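Local coordinates for protein syndapin (Drosophila melanogaster, PDB 3I2W) that binds membrane phospholipids through its dimeric EFC/F-BAR domain and probably takes part in endocytosis and the internalization of plasma membrane proteins, at the interface of chains A and B. Sequence-based numbering; all coordinates share one arbitrary frame. Chains: chain A/B, Syndapin.

The three contacts are parts of the two-fold interface of the F-BAR homodimer, and each has a twin with the chains exchanged. Contact 2 lies in the helical body, about 31 Å from contact 1, measured between the centres of their C-alpha atoms; contact 3 is about 23 Å from contact 1 and 53 Å from contact 2. Helix 11-58 of chain B serves contacts 1 and 2, meeting its own counterpart of chain A in the latter, while the tail of chain A that leaves helix 264-275 runs through contact 1 and on to contact 3. Each subunit thus holds its partner both through the body and through an extended C-terminal segment.

Contact 1: the interface of chains A and B. Residues chain A 274-276, 279-281; chain B 2-5, 12.
B:Arg12, near the start of helix 11-58 in this F-BAR domain, reaches over to A:His275 at the end of helix 264-275 of the partner. The arginine CB lies at the fringe of the imidazole, and CD packs 3.5 Å from A:His275 ND1. A bend at chi3 (-72°) then turns the guanidinium so that NE donates to that same ND1 at 2.7 Å, nearly straight (166° at H) and in the plane of the imidazole, which is turned 65° from the guanidinium. Receiving this N-H, ND1 acts as an acceptor, which would leave the ring neutral with its proton on NE2. At the tip, NH2 gives a longer bond of 3.3 Å to the backbone A:Asn274 O, on a lone pair of the carbonyl. NH1 and NH2 together grip B:Asp2 O of their own chain, tying the N-terminal segment to the helix; arginine suits this place because its flat array of N-H groups can serve several acceptors at once.

Selenomethionine A:Met279 meets the guanidinium tip to tip, and its selenium also packs 3.7 Å from B:Phe4 CB. The ring of B:Phe4 lies against the backbone of A:Gly276, where no side chain intervenes. Farther along, B:Ser3 OG donates to A:Ala280 O at 2.8 Å and accepts from B:Trp5 N, a double role suited to a small hydroxyl. B:Trp5 CB rests against the selenium of A:Met281.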
loop_
_atom_site.group_PDB
_atom_site.type_symbol
_atom_site.label_atom_id
_atom_site.label_comp_id
_atom_site.label_asym_id
_atom_site.label_seq_id
_atom_site.Cartn_x
_atom_site.Cartn_y
_atom_site.Cartn_z
ATOM N N ASN A 274 30.863 -17.582 -15.507
ATOM C CA ASN A 274 29.811 -18.039 -16.381
ATOM C C ASN A 274 29.863 -17.260 -17.650
ATOM O O ASN A 274 29.423 -17.718 -18.695
ATOM C CB ASN A 274 28.449 -17.917 -15.733
ATOM C CG ASN A 274 28.197 -18.994 -14.680
ATOM O OD1 ASN A 274 28.714 -18.896 -13.556
ATOM N ND2 ASN A 274 27.389 -20.022 -15.025
ATOM N N HIS A 275 30.456 -16.092 -17.590
ATOM C CA HIS A 275 30.397 -15.244 -18.736
ATOM C C HIS A 275 31.734 -14.646 -19.098
ATOM O O HIS A 275 31.867 -14.037 -20.146
ATOM C CB HIS A 275 29.318 -14.180 -18.538
ATOM C CG HIS A 275 27.929 -14.739 -18.502
ATOM N ND1 HIS A 275 27.244 -15.113 -19.647
ATOM C CD2 HIS A 275 27.098 -15.003 -17.463
ATOM C CE1 HIS A 275 26.062 -15.602 -19.310
ATOM N NE2 HIS A 275 25.944 -15.541 -17.991
ATOM N N GLY A 276 32.752 -14.828 -18.280
ATOM C CA GLY A 276 33.975 -14.080 -18.539
ATOM C C GLY A 276 35.255 -14.865 -18.429
ATOM O O GLY A 276 35.294 -16.076 -18.613
HETATM N N MSE A 279 36.082 -18.667 -17.682
HETATM C CA MSE A 279 35.508 -19.749 -18.487
HETATM C C MSE A 279 36.640 -20.582 -19.161
HETATM O O MSE A 279 37.619 -20.010 -19.621
HETATM C CB MSE A 279 34.536 -19.213 -19.546
HETATM C CG MSE A 279 33.283 -18.546 -19.003
HETATM SE SE MSE A 279 32.243 -18.030 -20.352
HETATM C CE MSE A 279 31.265 -19.464 -20.540
ATOM N N ALA A 280 36.521 -21.910 -19.197
ATOM C CA ALA A 280 37.438 -22.756 -19.966
ATOM C C ALA A 280 37.387 -22.422 -21.471
ATOM O O ALA A 280 36.372 -21.924 -21.948
ATOM C CB ALA A 280 37.080 -24.198 -19.746
HETATM N N MSE A 281 38.456 -22.683 -22.216
HETATM C CA MSE A 281 38.445 -22.538 -23.713
HETATM C C MSE A 281 39.100 -23.762 -24.258
HETATM O O MSE A 281 39.923 -24.380 -23.552
HETATM C CB MSE A 281 39.322 -21.360 -24.187
HETATM C CG MSE A 281 39.489 -21.232 -25.649
HETATM SE SE MSE A 281 37.945 -20.976 -26.500
HETATM C CE MSE A 281 38.626 -20.200 -27.923
ATOM N N ASP B 2 30.074 -21.586 -26.176
ATOM C CA ASP B 2 29.641 -20.368 -25.537
ATOM C C ASP B 2 30.803 -19.630 -24.831
ATOM O O ASP B 2 30.607 -18.521 -24.334
ATOM C CB ASP B 2 28.505 -20.706 -24.535
ATOM C CG ASP B 2 28.945 -21.750 -23.451
ATOM O OD1 ASP B 2 29.634 -22.758 -23.812
ATOM O OD2 ASP B 2 28.620 -21.564 -22.245
ATOM N N SER B 3 31.997 -20.225 -24.797
ATOM C CA SER B 3 33.138 -19.670 -24.084
ATOM C C SER B 3 33.404 -18.226 -24.402
ATOM O O SER B 3 33.574 -17.833 -25.549
ATOM C CB SER B 3 34.430 -20.476 -24.366
ATOM O OG SER B 3 35.657 -19.922 -23.802
ATOM N N PHE B 4 33.539 -17.444 -23.354
ATOM C CA PHE B 4 34.066 -16.084 -23.461
ATOM C C PHE B 4 35.216 -15.896 -24.477
ATOM O O PHE B 4 35.312 -14.900 -25.186
ATOM C CB PHE B 4 34.520 -15.608 -22.074
ATOM C CG PHE B 4 35.249 -14.302 -22.111
ATOM C CD1 PHE B 4 34.559 -13.115 -22.265
ATOM C CD2 PHE B 4 36.642 -14.264 -22.040
ATOM C CE1 PHE B 4 35.251 -11.935 -22.296
ATOM C CE2 PHE B 4 37.306 -13.108 -22.087
ATOM C CZ PHE B 4 36.622 -11.930 -22.201
ATOM N N TRP B 5 36.112 -16.857 -24.500
ATOM C CA TRP B 5 37.328 -16.752 -25.285
ATOM C C TRP B 5 37.196 -16.829 -26.822
ATOM O O TRP B 5 38.062 -16.352 -27.543
ATOM C CB TRP B 5 38.290 -17.754 -24.723
ATOM C CG TRP B 5 38.687 -17.333 -23.365
ATOM C CD1 TRP B 5 38.338 -17.904 -22.187
ATOM C CD2 TRP B 5 39.501 -16.205 -23.041
ATOM N NE1 TRP B 5 38.917 -17.229 -21.146
ATOM C CE2 TRP B 5 39.659 -16.196 -21.650
ATOM C CE3 TRP B 5 40.171 -15.237 -23.811
ATOM C CZ2 TRP B 5 40.415 -15.242 -21.001
ATOM C CZ3 TRP B 5 40.935 -14.291 -23.169
ATOM C CH2 TRP B 5 41.042 -14.284 -21.778
ATOM N N ARG B 12 28.301 -10.743 -24.123
ATOM C CA ARG B 12 27.536 -10.890 -22.877
ATOM C C ARG B 12 28.020 -9.875 -21.885
ATOM O O ARG B 12 27.218 -9.229 -21.305
ATOM C CB ARG B 12 27.573 -12.297 -22.315
ATOM C CG ARG B 12 27.446 -13.338 -23.453
ATOM C CD ARG B 12 26.793 -14.681 -23.090
ATOM N NE ARG B 12 27.652 -15.528 -22.264
ATOM C CZ ARG B 12 28.617 -16.298 -22.746
ATOM N NH1 ARG B 12 28.865 -16.328 -24.049
ATOM N NH2 ARG B 12 29.340 -17.040 -21.922
#

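Contact 2: the interface of chains A and B. Residues chain A 48, 51-52, 56, 69; chain B 26, 29-30, 33-34.
Helix 11-58 of chain A packs against the same helix of chain B, with A:Trp69 of helix 63-105 adding a flank. B:Leu30 packs over the face of A:Trp52 and against the CZ2 end of A:Trp48. Its CB lies over the centre of the six-membered ring of A:Trp52, 3.8 Å from the centroid, as a CH-pi contact; with CG anti to the backbone N (chi1 173°), the branch carries CD2 to A:Trp48 CZ2 and CD1 toward A:Trp52 CG, A:Ile56 and A:Trp69. A branched leucine suits this place because its two methyls can touch different indoles at once.

At the N-H edge of A:Trp52 the contact turns polar. B:Glu33 OE1 accepts from A:Lys51 NZ at 2.7 Å, a salt bridge met on the syn side, and from A:Trp52 NE1 at 3.0 Å, which comes from above the carboxylate plane. The two donors approach from opposite faces of that plane, and the indole N-H bond probably helps to hold the rotation of A:Trp52. An extended lysine supplies the charge that probably steadies the carboxylate. B:Gln29 brings its amide to the outer edge of A:Trp52, the two planes 83° apart. B:Arg34 CB lies over one face of A:Trp48, opposite A:Trp52 CD1. Aromatic packing bordered by a charge pair here joins the two subunits into the F-BAR homodimer.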
loop_
_atom_site.group_PDB
_atom_site.type_symbol
_atom_site.label_atom_id
_atom_site.label_comp_id
_atom_site.label_asym_id
_atom_site.label_seq_id
_atom_site.Cartn_x
_atom_site.Cartn_y
_atom_site.Cartn_z
ATOM N N TRP A 48 1.677 -5.550 -6.125
ATOM C CA TRP A 48 2.937 -4.920 -6.447
ATOM C C TRP A 48 4.022 -5.939 -6.221
ATOM O O TRP A 48 4.936 -6.079 -7.026
ATOM C CB TRP A 48 3.139 -3.737 -5.523
ATOM C CG TRP A 48 4.376 -2.998 -5.695
ATOM C CD1 TRP A 48 4.642 -2.032 -6.630
ATOM C CD2 TRP A 48 5.534 -3.099 -4.876
ATOM N NE1 TRP A 48 5.913 -1.543 -6.442
ATOM C CE2 TRP A 48 6.477 -2.186 -5.371
ATOM C CE3 TRP A 48 5.876 -3.883 -3.774
ATOM C CZ2 TRP A 48 7.725 -2.038 -4.798
ATOM C CZ3 TRP A 48 7.144 -3.729 -3.193
ATOM C CH2 TRP A 48 8.035 -2.829 -3.697
ATOM N N LYS A 51 3.969 -8.584 -9.122
ATOM C CA LYS A 51 4.421 -7.937 -10.342
ATOM C C LYS A 51 5.917 -7.864 -10.416
ATOM O O LYS A 51 6.492 -8.371 -11.378
ATOM C CB LYS A 51 3.903 -6.530 -10.359
ATOM C CG LYS A 51 3.911 -5.892 -11.689
ATOM C CD LYS A 51 3.450 -4.427 -11.642
ATOM C CE LYS A 51 4.097 -3.722 -12.843
ATOM N NZ LYS A 51 3.917 -2.242 -13.107
ATOM N N TRP A 52 6.552 -7.237 -9.415
ATOM C CA TRP A 52 8.006 -7.029 -9.408
ATOM C C TRP A 52 8.741 -8.290 -9.122
ATOM O O TRP A 52 9.890 -8.435 -9.488
ATOM C CB TRP A 52 8.428 -5.900 -8.459
ATOM C CG TRP A 52 7.988 -4.655 -9.052
ATOM C CD1 TRP A 52 6.827 -3.997 -8.798
ATOM C CD2 TRP A 52 8.582 -3.995 -10.176
ATOM N NE1 TRP A 52 6.689 -2.931 -9.658
ATOM C CE2 TRP A 52 7.758 -2.914 -10.508
ATOM C CE3 TRP A 52 9.757 -4.198 -10.910
ATOM C CZ2 TRP A 52 8.070 -2.027 -11.513
ATOM C CZ3 TRP A 52 10.048 -3.324 -11.917
ATOM C CH2 TRP A 52 9.204 -2.242 -12.209
ATOM N N ILE A 56 11.653 -8.872 -11.751
ATOM C CA ILE A 56 13.020 -9.014 -11.305
ATOM C C ILE A 56 13.661 -10.317 -11.751
ATOM O O ILE A 56 14.708 -10.253 -12.382
ATOM C CB ILE A 56 13.137 -8.807 -9.799
ATOM C CG1 ILE A 56 13.009 -7.331 -9.476
ATOM C CG2 ILE A 56 14.439 -9.323 -9.225
ATOM C CD1 ILE A 56 12.503 -7.124 -8.133
ATOM N N TRP A 69 17.291 -7.004 -3.998
ATOM C CA TRP A 69 16.121 -6.296 -4.498
ATOM C C TRP A 69 14.878 -6.994 -3.970
ATOM O O TRP A 69 13.867 -6.356 -3.668
ATOM C CB TRP A 69 15.970 -6.361 -5.988
ATOM C CG TRP A 69 16.793 -5.542 -6.874
ATOM C CD1 TRP A 69 18.143 -5.509 -6.947
ATOM C CD2 TRP A 69 16.309 -4.746 -7.963
ATOM N NE1 TRP A 69 18.535 -4.688 -7.976
ATOM C CE2 TRP A 69 17.417 -4.224 -8.620
ATOM C CE3 TRP A 69 15.036 -4.432 -8.442
ATOM C CZ2 TRP A 69 17.298 -3.389 -9.735
ATOM C CZ3 TRP A 69 14.913 -3.608 -9.533
ATOM C CH2 TRP A 69 16.036 -3.101 -10.175
ATOM N N ASP B 26 14.368 0.222 -14.010
ATOM C CA ASP B 26 13.486 -0.702 -13.325
ATOM C C ASP B 26 13.366 -0.305 -11.870
ATOM O O ASP B 26 12.257 -0.283 -11.318
ATOM C CB ASP B 26 14.024 -2.143 -13.393
ATOM C CG ASP B 26 13.819 -2.828 -14.764
ATOM O OD1 ASP B 26 13.216 -2.276 -15.703
ATOM O OD2 ASP B 26 14.338 -3.960 -14.931
ATOM N N GLN B 29 11.354 2.732 -11.458
ATOM C CA GLN B 29 9.977 2.385 -11.663
ATOM C C GLN B 29 9.384 1.618 -10.501
ATOM O O GLN B 29 8.265 1.847 -10.126
ATOM C CB GLN B 29 9.806 1.609 -12.925
ATOM C CG GLN B 29 8.407 1.156 -13.090
ATOM C CD GLN B 29 8.205 0.388 -14.380
ATOM O OE1 GLN B 29 8.919 0.625 -15.386
ATOM N NE2 GLN B 29 7.215 -0.523 -14.376
ATOM N N LEU B 30 10.130 0.717 -9.905
ATOM C CA LEU B 30 9.622 -0.062 -8.802
ATOM C C LEU B 30 9.379 0.886 -7.635
ATOM O O LEU B 30 8.338 0.823 -6.995
ATOM C CB LEU B 30 10.617 -1.184 -8.462
ATOM C CG LEU B 30 10.482 -2.107 -7.253
ATOM C CD1 LEU B 30 11.296 -3.398 -7.325
ATOM C CD2 LEU B 30 10.880 -1.405 -5.985
ATOM N N GLU B 33 6.440 3.150 -8.036
ATOM C CA GLU B 33 5.251 2.380 -7.900
ATOM C C GLU B 33 4.848 2.188 -6.468
ATOM O O GLU B 33 3.693 2.386 -6.166
ATOM C CB GLU B 33 5.323 1.103 -8.698
ATOM C CG GLU B 33 4.652 1.351 -10.052
ATOM C CD GLU B 33 4.806 0.268 -11.134
ATOM O OE1 GLU B 33 4.749 -0.934 -10.844
ATOM O OE2 GLU B 33 4.941 0.648 -12.323
ATOM N N ARG B 34 5.768 1.848 -5.576
ATOM C CA ARG B 34 5.467 1.708 -4.172
ATOM C C ARG B 34 4.972 3.035 -3.630
ATOM O O ARG B 34 4.042 3.103 -2.842
ATOM C CB ARG B 34 6.747 1.315 -3.454
ATOM C CG ARG B 34 6.698 1.199 -1.920
ATOM C CD ARG B 34 5.534 0.370 -1.440
ATOM N NE ARG B 34 5.578 0.189 -0.017
ATOM C CZ ARG B 34 6.237 -0.776 0.601
ATOM N NH1 ARG B 34 6.908 -1.671 -0.084
ATOM N NH2 ARG B 34 6.210 -0.846 1.918
#

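Contact 3: the interface of chains A and B. Residues chain A 285-288; chain B 141, 145, 193, 197.
A:Val287 N, in the extended C-terminal segment of one F-BAR subunit, donates to the phenol oxygen B:Tyr193 OH of the other at 2.9 Å, a nearly straight bond (164° at H). The carbonyl of the same residue, A:Val287 O, lies at the edge of the tyrosine ring and accepts from B:His145 NE2 at 3.2 Å, the nitrogen standing above the carbonyl plane and off the lone pairs. A:Glu288 O is also within 3.0 Å of B:His145 NE2, so the imidazole N-H may be shared between two successive carbonyls. Tyrosine and histidine suit this place because their polar tips can bond to the main chain of a segment that is not in a helix.

Around these bonds lies the apolar contact. A:Phe286, its CG anti to the backbone N (chi1 -176°), offers one ring face to the CD2/CE2 side of B:Tyr193, whose CE2 sits 3.6 Å above the phenyl plane, toward the rim. B:Ile197 CD1 packs against the backbone of A:Phe286 at N and CA, its methyl tip suited to lie along a main chain. On the valine side, A:Val287 CG1 reaches both B:Tyr193 OH and the aliphatic chain of B:Lys141.

Farther out, B:Lys141 on helix 114-159 probably helps to position the aromatic rings of the first shell. B:Lys141 CA stands 3.7 Å above the ring plane of B:Tyr193, over its centre, and backs this side chain of helix 169-240. B:Lys141 O stands 3.3 Å above the imidazole plane of B:His145, toward its rim.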
loop_
_atom_site.group_PDB
_atom_site.type_symbol
_atom_site.label_atom_id
_atom_site.label_comp_id
_atom_site.label_asym_id
_atom_site.label_seq_id
_atom_site.Cartn_x
_atom_site.Cartn_y
_atom_site.Cartn_z
ATOM N N SER A 285 43.874 -26.746 -31.999
ATOM C CA SER A 285 44.642 -27.970 -31.892
ATOM C C SER A 285 44.618 -28.522 -33.309
ATOM O O SER A 285 43.632 -28.347 -34.038
ATOM C CB SER A 285 43.845 -28.905 -30.997
ATOM O OG SER A 285 42.424 -28.675 -31.232
ATOM N N PHE A 286 45.680 -29.201 -33.716
ATOM C CA PHE A 286 45.662 -29.856 -35.003
ATOM C C PHE A 286 44.584 -30.952 -35.035
ATOM O O PHE A 286 44.702 -31.921 -34.300
ATOM C CB PHE A 286 47.041 -30.446 -35.253
ATOM C CG PHE A 286 47.194 -31.067 -36.597
ATOM C CD1 PHE A 286 47.757 -30.354 -37.635
ATOM C CD2 PHE A 286 46.774 -32.378 -36.823
ATOM C CE1 PHE A 286 47.907 -30.929 -38.884
ATOM C CE2 PHE A 286 46.912 -32.969 -38.075
ATOM C CZ PHE A 286 47.479 -32.240 -39.111
ATOM N N VAL A 287 43.537 -30.798 -35.850
ATOM C CA VAL A 287 42.617 -31.912 -36.057
ATOM C C VAL A 287 42.878 -32.651 -37.365
ATOM O O VAL A 287 42.942 -32.048 -38.444
ATOM C CB VAL A 287 41.115 -31.540 -35.886
ATOM C CG1 VAL A 287 40.680 -30.457 -36.844
ATOM C CG2 VAL A 287 40.223 -32.766 -36.060
ATOM N N GLU A 288 43.040 -33.966 -37.242
ATOM C CA GLU A 288 43.286 -34.867 -38.365
ATOM C C GLU A 288 42.128 -34.992 -39.385
ATOM O O GLU A 288 41.095 -34.300 -39.316
ATOM C CB GLU A 288 43.701 -36.249 -37.835
ATOM C CG GLU A 288 44.583 -37.083 -38.798
ATOM C CD GLU A 288 45.462 -36.224 -39.746
ATOM O OE1 GLU A 288 46.652 -36.001 -39.444
ATOM O OE2 GLU A 288 44.979 -35.769 -40.807
ATOM N N LYS B 141 43.051 -25.234 -41.950
ATOM C CA LYS B 141 42.424 -26.499 -41.626
ATOM C C LYS B 141 41.491 -27.000 -42.786
ATOM O O LYS B 141 41.444 -28.196 -43.129
ATOM C CB LYS B 141 41.733 -26.442 -40.262
ATOM C CG LYS B 141 40.406 -27.181 -40.195
ATOM C CD LYS B 141 40.175 -27.840 -38.850
ATOM C CE LYS B 141 38.666 -27.887 -38.480
ATOM N NZ LYS B 141 38.104 -26.507 -38.181
ATOM N N HIS B 145 42.018 -30.276 -45.535
ATOM C CA HIS B 145 41.166 -31.416 -45.419
ATOM C C HIS B 145 40.687 -31.632 -46.829
ATOM O O HIS B 145 40.332 -32.739 -47.206
ATOM C CB HIS B 145 39.982 -31.143 -44.469
ATOM C CG HIS B 145 40.288 -31.343 -43.012
ATOM N ND1 HIS B 145 39.465 -30.871 -42.012
ATOM C CD2 HIS B 145 41.317 -31.962 -42.383
ATOM C CE1 HIS B 145 39.967 -31.196 -40.831
ATOM N NE2 HIS B 145 41.092 -31.858 -41.025
ATOM N N TYR B 193 49.132 -25.679 -42.060
ATOM C CA TYR B 193 48.243 -25.877 -40.948
ATOM C C TYR B 193 49.052 -25.923 -39.626
ATOM O O TYR B 193 48.892 -25.063 -38.778
ATOM C CB TYR B 193 47.330 -27.084 -41.236
ATOM C CG TYR B 193 46.228 -27.407 -40.263
ATOM C CD1 TYR B 193 45.652 -26.451 -39.416
ATOM C CD2 TYR B 193 45.719 -28.687 -40.211
ATOM C CE1 TYR B 193 44.614 -26.822 -38.508
ATOM C CE2 TYR B 193 44.716 -29.062 -39.309
ATOM C CZ TYR B 193 44.175 -28.137 -38.470
ATOM O OH TYR B 193 43.183 -28.560 -37.626
ATOM N N ILE B 197 48.693 -23.225 -36.456
ATOM C CA ILE B 197 48.498 -23.611 -35.082
ATOM C C ILE B 197 49.632 -23.153 -34.160
ATOM O O ILE B 197 49.407 -22.585 -33.090
ATOM C CB ILE B 197 48.276 -25.059 -34.966
ATOM C CG1 ILE B 197 46.812 -25.310 -35.311
ATOM C CG2 ILE B 197 48.491 -25.471 -33.544
ATOM C CD1 ILE B 197 46.443 -26.694 -35.561
#